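Local atomic coordinates of tylactone synthase starter module and modules 1 & 2 (PDB entry 2Z5L), a protein that probably reduces, through its ketoreductase domain, the beta-keto group of a growing polyketide chain during tylosin biosynthesis, fixing the configuration of the resulting alcohol. Residues D384-W396 with A403-A415. Sequence-based numbering, arbitrary orientation.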
ATOM      1  N   ASP A 384     -14.668   8.433 -17.102  1.00 48.31           N
ATOM      2  CA  ASP A 384     -13.620   9.442 -17.090  1.00 47.69           C
ATOM      3  C   ASP A 384     -13.107   9.669 -15.676  1.00 45.55           C
ATOM      4  O   ASP A 384     -12.395  10.636 -15.412  1.00 45.86           O
ATOM      5  CB  ASP A 384     -14.140  10.764 -17.645  1.00 52.09           C
ATOM      6  CG  ASP A 384     -15.085  11.449 -16.693  1.00 53.84           C
ATOM      7  OD1 ASP A 384     -16.148  10.869 -16.399  1.00 56.70           O
ATOM      8  OD2 ASP A 384     -14.759  12.560 -16.227  1.00 56.33           O
ATOM      9  N   ALA A 385     -13.481   8.786 -14.758  1.00 43.06           N
ATOM     10  CA  ALA A 385     -13.037   8.912 -13.381  1.00 39.92           C
ATOM     11  C   ALA A 385     -13.017   7.556 -12.685  1.00 38.38           C
ATOM     12  O   ALA A 385     -14.016   6.840 -12.655  1.00 35.84           O
ATOM     13  CB  ALA A 385     -13.930   9.879 -12.639  1.00 41.85           C
ATOM     14  N   PHE A 386     -11.855   7.218 -12.137  1.00 37.30           N
ATOM     15  CA  PHE A 386     -11.633   5.964 -11.432  1.00 35.21           C
ATOM     16  C   PHE A 386     -10.895   6.343 -10.138  1.00 35.21           C
ATOM     17  O   PHE A 386      -9.668   6.507 -10.119  1.00 35.04           O
ATOM     18  CB  PHE A 386     -10.762   5.060 -12.308  1.00 36.30           C
ATOM     19  CG  PHE A 386     -10.832   3.602 -11.959  1.00 35.13           C
ATOM     20  CD1 PHE A 386     -11.894   2.817 -12.385  1.00 33.99           C
ATOM     21  CD2 PHE A 386      -9.819   3.009 -11.213  1.00 35.34           C
ATOM     22  CE1 PHE A 386     -11.942   1.452 -12.076  1.00 32.17           C
ATOM     23  CE2 PHE A 386      -9.859   1.648 -10.900  1.00 33.90           C
ATOM     24  CZ  PHE A 386     -10.922   0.868 -11.330  1.00 30.53           C
ATOM     25  N   VAL A 387     -11.646   6.484  -9.055  1.00 33.76           N
ATOM     26  CA  VAL A 387     -11.068   6.886  -7.786  1.00 31.24           C
ATOM     27  C   VAL A 387     -10.945   5.764  -6.769  1.00 31.33           C
ATOM     28  O   VAL A 387     -11.928   5.099  -6.418  1.00 31.83           O
ATOM     29  CB  VAL A 387     -11.904   8.020  -7.174  1.00 32.03           C
ATOM     30  CG1 VAL A 387     -11.158   8.661  -6.027  1.00 32.52           C
ATOM     31  CG2 VAL A 387     -12.224   9.040  -8.245  1.00 30.08           C
ATOM     32  N   LEU A 388      -9.728   5.558  -6.283  1.00 30.35           N
ATOM     33  CA  LEU A 388      -9.501   4.519  -5.298  1.00 28.77           C
ATOM     34  C   LEU A 388      -9.138   5.175  -3.984  1.00 28.76           C
ATOM     35  O   LEU A 388      -8.305   6.091  -3.931  1.00 29.43           O
ATOM     36  CB  LEU A 388      -8.390   3.565  -5.758  1.00 26.43           C
ATOM     37  CG  LEU A 388      -8.568   2.899  -7.137  1.00 24.90           C
ATOM     38  CD1 LEU A 388      -7.352   2.063  -7.443  1.00 24.88           C
ATOM     39  CD2 LEU A 388      -9.822   2.027  -7.175  1.00 24.53           C
ATOM     40  N   PHE A 389      -9.800   4.720  -2.925  1.00 28.34           N
ATOM     41  CA  PHE A 389      -9.559   5.240  -1.577  1.00 26.56           C
ATOM     42  C   PHE A 389      -8.534   4.358  -0.895  1.00 26.19           C
ATOM     43  O   PHE A 389      -8.842   3.271  -0.418  1.00 23.53           O
ATOM     44  CB  PHE A 389     -10.858   5.250  -0.768  1.00 25.33           C
ATOM     45  CG  PHE A 389     -11.754   6.396  -1.103  1.00 25.22           C
ATOM     46  CD1 PHE A 389     -12.282   6.523  -2.383  1.00 25.08           C
ATOM     47  CD2 PHE A 389     -12.063   7.356  -0.150  1.00 24.64           C
ATOM     48  CE1 PHE A 389     -13.111   7.592  -2.713  1.00 26.83           C
ATOM     49  CE2 PHE A 389     -12.891   8.427  -0.473  1.00 27.49           C
ATOM     50  CZ  PHE A 389     -13.417   8.544  -1.762  1.00 26.92           C
ATOM     51  N   SER A 390      -7.300   4.841  -0.878  1.00 27.80           N
ATOM     52  CA  SER A 390      -6.205   4.132  -0.264  1.00 28.74           C
ATOM     53  C   SER A 390      -6.069   4.632   1.174  1.00 29.20           C
ATOM     54  O   SER A 390      -6.937   5.334   1.688  1.00 27.33           O
ATOM     55  CB  SER A 390      -4.918   4.382  -1.064  1.00 29.58           C
ATOM     56  OG  SER A 390      -3.870   3.560  -0.612  1.00 33.58           O
ATOM     57  N   SER A 391      -4.967   4.259   1.808  1.00 29.67           N
ATOM     58  CA  SER A 391      -4.661   4.632   3.183  1.00 30.35           C
ATOM     59  C   SER A 391      -3.169   4.958   3.264  1.00 30.56           C
ATOM     60  O   SER A 391      -2.356   4.372   2.543  1.00 29.45           O
ATOM     61  CB  SER A 391      -4.979   3.465   4.124  1.00 29.50           C
ATOM     62  OG  SER A 391      -4.583   3.769   5.453  1.00 34.11           O
ATOM     63  N   VAL A 392      -2.820   5.884   4.151  1.00 28.45           N
ATOM     64  CA  VAL A 392      -1.427   6.283   4.345  1.00 30.31           C
ATOM     65  C   VAL A 392      -0.640   5.097   4.914  1.00 28.93           C
ATOM     66  O   VAL A 392       0.594   5.064   4.865  1.00 29.50           O
ATOM     67  CB  VAL A 392      -1.320   7.480   5.322  1.00 30.01           C
ATOM     68  CG1 VAL A 392      -1.704   7.037   6.716  1.00 30.02           C
ATOM     69  CG2 VAL A 392       0.089   8.057   5.296  1.00 32.22           C
ATOM     70  N   THR A 393      -1.368   4.114   5.439  1.00 29.05           N
ATOM     71  CA  THR A 393      -0.740   2.929   5.998  1.00 28.66           C
ATOM     72  C   THR A 393       0.049   2.184   4.926  1.00 28.94           C
ATOM     73  O   THR A 393       1.063   1.548   5.220  1.00 28.33           O
ATOM     74  CB  THR A 393      -1.781   1.974   6.597  1.00 31.03           C
ATOM     75  OG1 THR A 393      -2.701   1.577   5.575  1.00 35.02           O
ATOM     76  CG2 THR A 393      -2.544   2.667   7.739  1.00 25.15           C
ATOM     77  N   GLY A 394      -0.427   2.269   3.686  1.00 28.33           N
ATOM     78  CA  GLY A 394       0.233   1.600   2.583  1.00 28.70           C
ATOM     79  C   GLY A 394       1.255   2.462   1.869  1.00 28.61           C
ATOM     80  O   GLY A 394       1.822   2.024   0.864  1.00 30.14           O
ATOM     81  N   THR A 395       1.488   3.681   2.354  1.00 28.76           N
ATOM     82  CA  THR A 395       2.472   4.569   1.720  1.00 31.14           C
ATOM     83  C   THR A 395       3.577   4.974   2.696  1.00 30.63           C
ATOM     84  O   THR A 395       4.726   5.116   2.297  1.00 30.47           O
ATOM     85  CB  THR A 395       1.830   5.868   1.165  1.00 32.46           C
ATOM     86  OG1 THR A 395       0.700   5.539   0.349  1.00 32.81           O
ATOM     87  CG2 THR A 395       2.846   6.635   0.319  1.00 31.17           C
ATOM     88  N   TRP A 396       3.226   5.184   3.963  1.00 30.33           N
ATOM     89  CA  TRP A 396       4.227   5.539   4.962  1.00 31.61           C
ATOM     90  C   TRP A 396       4.510   4.354   5.858  1.00 33.47           C
ATOM     91  O   TRP A 396       5.652   4.101   6.228  1.00 37.06           O
ATOM     92  CB  TRP A 396       3.764   6.703   5.839  1.00 31.37           C
ATOM     93  CG  TRP A 396       3.648   8.003   5.120  1.00 30.20           C
ATOM     94  CD1 TRP A 396       3.991   8.262   3.823  1.00 31.06           C
ATOM     95  CD2 TRP A 396       3.134   9.228   5.650  1.00 31.84           C
ATOM     96  NE1 TRP A 396       3.716   9.570   3.508  1.00 33.32           N
ATOM     97  CE2 TRP A 396       3.189  10.186   4.614  1.00 32.60           C
ATOM     98  CE3 TRP A 396       2.631   9.606   6.899  1.00 31.81           C
ATOM     99  CZ2 TRP A 396       2.761  11.503   4.788  1.00 33.32           C
ATOM    100  CZ3 TRP A 396       2.203  10.914   7.074  1.00 34.69           C
ATOM    101  CH2 TRP A 396       2.269  11.848   6.021  1.00 35.76           C
ATOM    102  N   ALA A 403      -1.462  -6.259   6.747  1.00 22.44           N
ATOM    103  CA  ALA A 403      -2.311  -6.771   5.681  1.00 21.84           C
ATOM    104  C   ALA A 403      -3.015  -5.607   5.026  1.00 22.68           C
ATOM    105  O   ALA A 403      -3.263  -5.601   3.818  1.00 21.96           O
ATOM    106  CB  ALA A 403      -3.331  -7.769   6.250  1.00 22.90           C
ATOM    107  N   TYR A 404      -3.335  -4.600   5.826  1.00 19.17           N
ATOM    108  CA  TYR A 404      -4.012  -3.422   5.295  1.00 20.79           C
ATOM    109  C   TYR A 404      -3.070  -2.585   4.416  1.00 20.24           C
ATOM    110  O   TYR A 404      -3.488  -1.984   3.414  1.00 18.73           O
ATOM    111  CB  TYR A 404      -4.554  -2.572   6.449  1.00 20.89           C
ATOM    112  CG  TYR A 404      -5.596  -1.565   6.033  1.00 24.86           C
ATOM    113  CD1 TYR A 404      -6.788  -1.977   5.428  1.00 25.47           C
ATOM    114  CD2 TYR A 404      -5.431  -0.203   6.309  1.00 24.28           C
ATOM    115  CE1 TYR A 404      -7.790  -1.070   5.121  1.00 25.48           C
ATOM    116  CE2 TYR A 404      -6.425   0.713   6.007  1.00 25.54           C
ATOM    117  CZ  TYR A 404      -7.606   0.272   5.415  1.00 26.05           C
ATOM    118  OH  TYR A 404      -8.620   1.157   5.147  1.00 30.88           O
ATOM    119  N   ALA A 405      -1.800  -2.534   4.806  1.00 21.55           N
ATOM    120  CA  ALA A 405      -0.814  -1.777   4.038  1.00 20.23           C
ATOM    121  C   ALA A 405      -0.502  -2.456   2.718  1.00 22.38           C
ATOM    122  O   ALA A 405      -0.255  -1.779   1.707  1.00 20.75           O
ATOM    123  CB  ALA A 405       0.459  -1.588   4.839  1.00 17.63           C
ATOM    124  N   ALA A 406      -0.500  -3.788   2.717  1.00 21.97           N
ATOM    125  CA  ALA A 406      -0.227  -4.488   1.472  1.00 21.63           C
ATOM    126  C   ALA A 406      -1.358  -4.156   0.499  1.00 22.40           C
ATOM    127  O   ALA A 406      -1.110  -3.746  -0.636  1.00 23.67           O
ATOM    128  CB  ALA A 406      -0.138  -5.998   1.703  1.00 24.62           C
ATOM    129  N   ALA A 407      -2.596  -4.281   0.973  1.00 21.28           N
ATOM    130  CA  ALA A 407      -3.775  -4.034   0.143  1.00 19.17           C
ATOM    131  C   ALA A 407      -3.849  -2.616  -0.423  1.00 21.07           C
ATOM    132  O   ALA A 407      -4.112  -2.419  -1.611  1.00 16.84           O
ATOM    133  CB  ALA A 407      -5.041  -4.342   0.937  1.00 20.51           C
ATOM    134  N   ASN A 408      -3.637  -1.625   0.432  1.00 18.57           N
ATOM    135  CA  ASN A 408      -3.675  -0.247  -0.012  1.00 19.92           C
ATOM    136  C   ASN A 408      -2.503   0.022  -0.965  1.00 20.67           C
ATOM    137  O   ASN A 408      -2.678   0.689  -1.992  1.00 22.74           O
ATOM    138  CB  ASN A 408      -3.711   0.684   1.204  1.00 20.47           C
ATOM    139  CG  ASN A 408      -5.091   0.719   1.838  1.00 22.28           C
ATOM    140  OD1 ASN A 408      -6.030   1.265   1.254  1.00 27.95           O
ATOM    141  ND2 ASN A 408      -5.230   0.117   3.012  1.00 25.42           N
ATOM    142  N   ALA A 409      -1.329  -0.529  -0.669  1.00 21.62           N
ATOM    143  CA  ALA A 409      -0.192  -0.356  -1.570  1.00 24.33           C
ATOM    144  C   ALA A 409      -0.613  -0.833  -2.979  1.00 25.15           C
ATOM    145  O   ALA A 409      -0.265  -0.207  -3.978  1.00 26.34           O
ATOM    146  CB  ALA A 409       1.016  -1.161  -1.063  1.00 24.62           C
ATOM    147  N   ALA A 410      -1.377  -1.925  -3.058  1.00 24.30           N
ATOM    148  CA  ALA A 410      -1.827  -2.443  -4.354  1.00 23.20           C
ATOM    149  C   ALA A 410      -2.813  -1.547  -5.103  1.00 24.66           C
ATOM    150  O   ALA A 410      -2.858  -1.558  -6.343  1.00 26.89           O
ATOM    151  CB  ALA A 410      -2.435  -3.841  -4.202  1.00 21.70           C
ATOM    152  N   LEU A 411      -3.644  -0.813  -4.374  1.00 23.62           N
ATOM    153  CA  LEU A 411      -4.588   0.080  -5.018  1.00 26.32           C
ATOM    154  C   LEU A 411      -3.788   1.150  -5.751  1.00 26.91           C
ATOM    155  O   LEU A 411      -4.113   1.515  -6.877  1.00 30.88           O
ATOM    156  CB  LEU A 411      -5.513   0.751  -3.988  1.00 26.69           C
ATOM    157  CG  LEU A 411      -6.610  -0.120  -3.352  1.00 25.32           C
ATOM    158  CD1 LEU A 411      -7.410   0.691  -2.343  1.00 20.95           C
ATOM    159  CD2 LEU A 411      -7.522  -0.666  -4.448  1.00 20.17           C
ATOM    160  N   ASP A 412      -2.737   1.646  -5.105  1.00 28.21           N
ATOM    161  CA  ASP A 412      -1.885   2.678  -5.695  1.00 29.99           C
ATOM    162  C   ASP A 412      -1.204   2.214  -6.989  1.00 30.85           C
ATOM    163  O   ASP A 412      -1.214   2.936  -7.992  1.00 31.76           O
ATOM    164  CB  ASP A 412      -0.826   3.146  -4.684  1.00 29.38           C
ATOM    165  CG  ASP A 412      -1.438   3.610  -3.359  1.00 32.80           C
ATOM    166  OD1 ASP A 412      -2.642   3.952  -3.328  1.00 33.63           O
ATOM    167  OD2 ASP A 412      -0.712   3.652  -2.349  1.00 33.37           O
ATOM    168  N   ALA A 413      -0.631   1.012  -6.975  1.00 30.07           N
ATOM    169  CA  ALA A 413       0.052   0.487  -8.158  1.00 30.89           C
ATOM    170  C   ALA A 413      -0.915   0.374  -9.334  1.00 31.29           C
ATOM    171  O   ALA A 413      -0.549   0.638 -10.480  1.00 33.56           O
ATOM    172  CB  ALA A 413       0.671  -0.880  -7.848  1.00 26.88           C
ATOM    173  N   LEU A 414      -2.145  -0.044  -9.037  1.00 32.79           N
ATOM    174  CA  LEU A 414      -3.179  -0.188 -10.045  1.00 32.65           C
ATOM    175  C   LEU A 414      -3.453   1.172 -10.675  1.00 33.39           C
ATOM    176  O   LEU A 414      -3.669   1.272 -11.886  1.00 33.23           O
ATOM    177  CB  LEU A 414      -4.462  -0.743  -9.424  1.00 33.12           C
ATOM    178  CG  LEU A 414      -5.703  -0.788 -10.333  1.00 35.09           C
ATOM    179  CD1 LEU A 414      -5.511  -1.807 -11.444  1.00 34.07           C
ATOM    180  CD2 LEU A 414      -6.932  -1.159  -9.497  1.00 35.84           C
ATOM    181  N   ALA A 415      -3.421   2.220  -9.859  1.00 32.19           N
ATOM    182  CA  ALA A 415      -3.651   3.570 -10.353  1.00 33.77           C
ATOM    183  C   ALA A 415      -2.559   3.904 -11.360  1.00 35.05           C
ATOM    184  O   ALA A 415      -2.842   4.326 -12.484  1.00 34.98           O
ATOM    185  CB  ALA A 415      -3.621   4.567  -9.194  1.00 33.19           C
TER
HETATM  186  O   HOH W   1      -1.195   3.442   0.194  1.00 27.35           O
HETATM  187  O   HOH W   2       1.643   2.520  -1.937  1.00 43.74           O
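With its hydroxyl trans to the backbone N (chi1 -172°), Ser390 turns OG to the carboxylate of Asp412, whose CG lies trans to its own carbonyl carbon (chi1 -54°). Ser390 OG lies 3.0 Å from Asp412 OD1, whose firmer partner is Ser427 of the next strand; a second acceptor leaves the Ser390 proton undecided. One water links Ser390 OG, Ser391 O and Thr395 OG1 to Asp412 OD2, and a second joins OD2 to Gly394 O, so a short acidic side chain gathers polar groups from strand end and turn. Strand 386-391 and helix 402-419 begin a beta-alpha-beta unit in the Rossmann fold of this short-chain dehydrogenase/reductase domain; Ser391, Tyr404, Asn408 and Lys366 probably correspond to the family's catalytic set. Gly394, lacking a side chain, lets the 3-10 turn lie against the helix, its CA 3.5 Å from Ala405 O. Asn408 ND2 donates to Tyr404 O (2.8 Å) from above the carbonyl plane and sits over the centre of the Tyr404 ring, while its OD1 accepts from Lys366. Ser391 OG and Thr393 OG1, hydrogen-bonded at 2.9 Å with either as donor, meet that ring obliquely. Farther along, branched Leu388 packs CD1 against Leu411 and Leu414, 3.8 Å from Leu414 CD2.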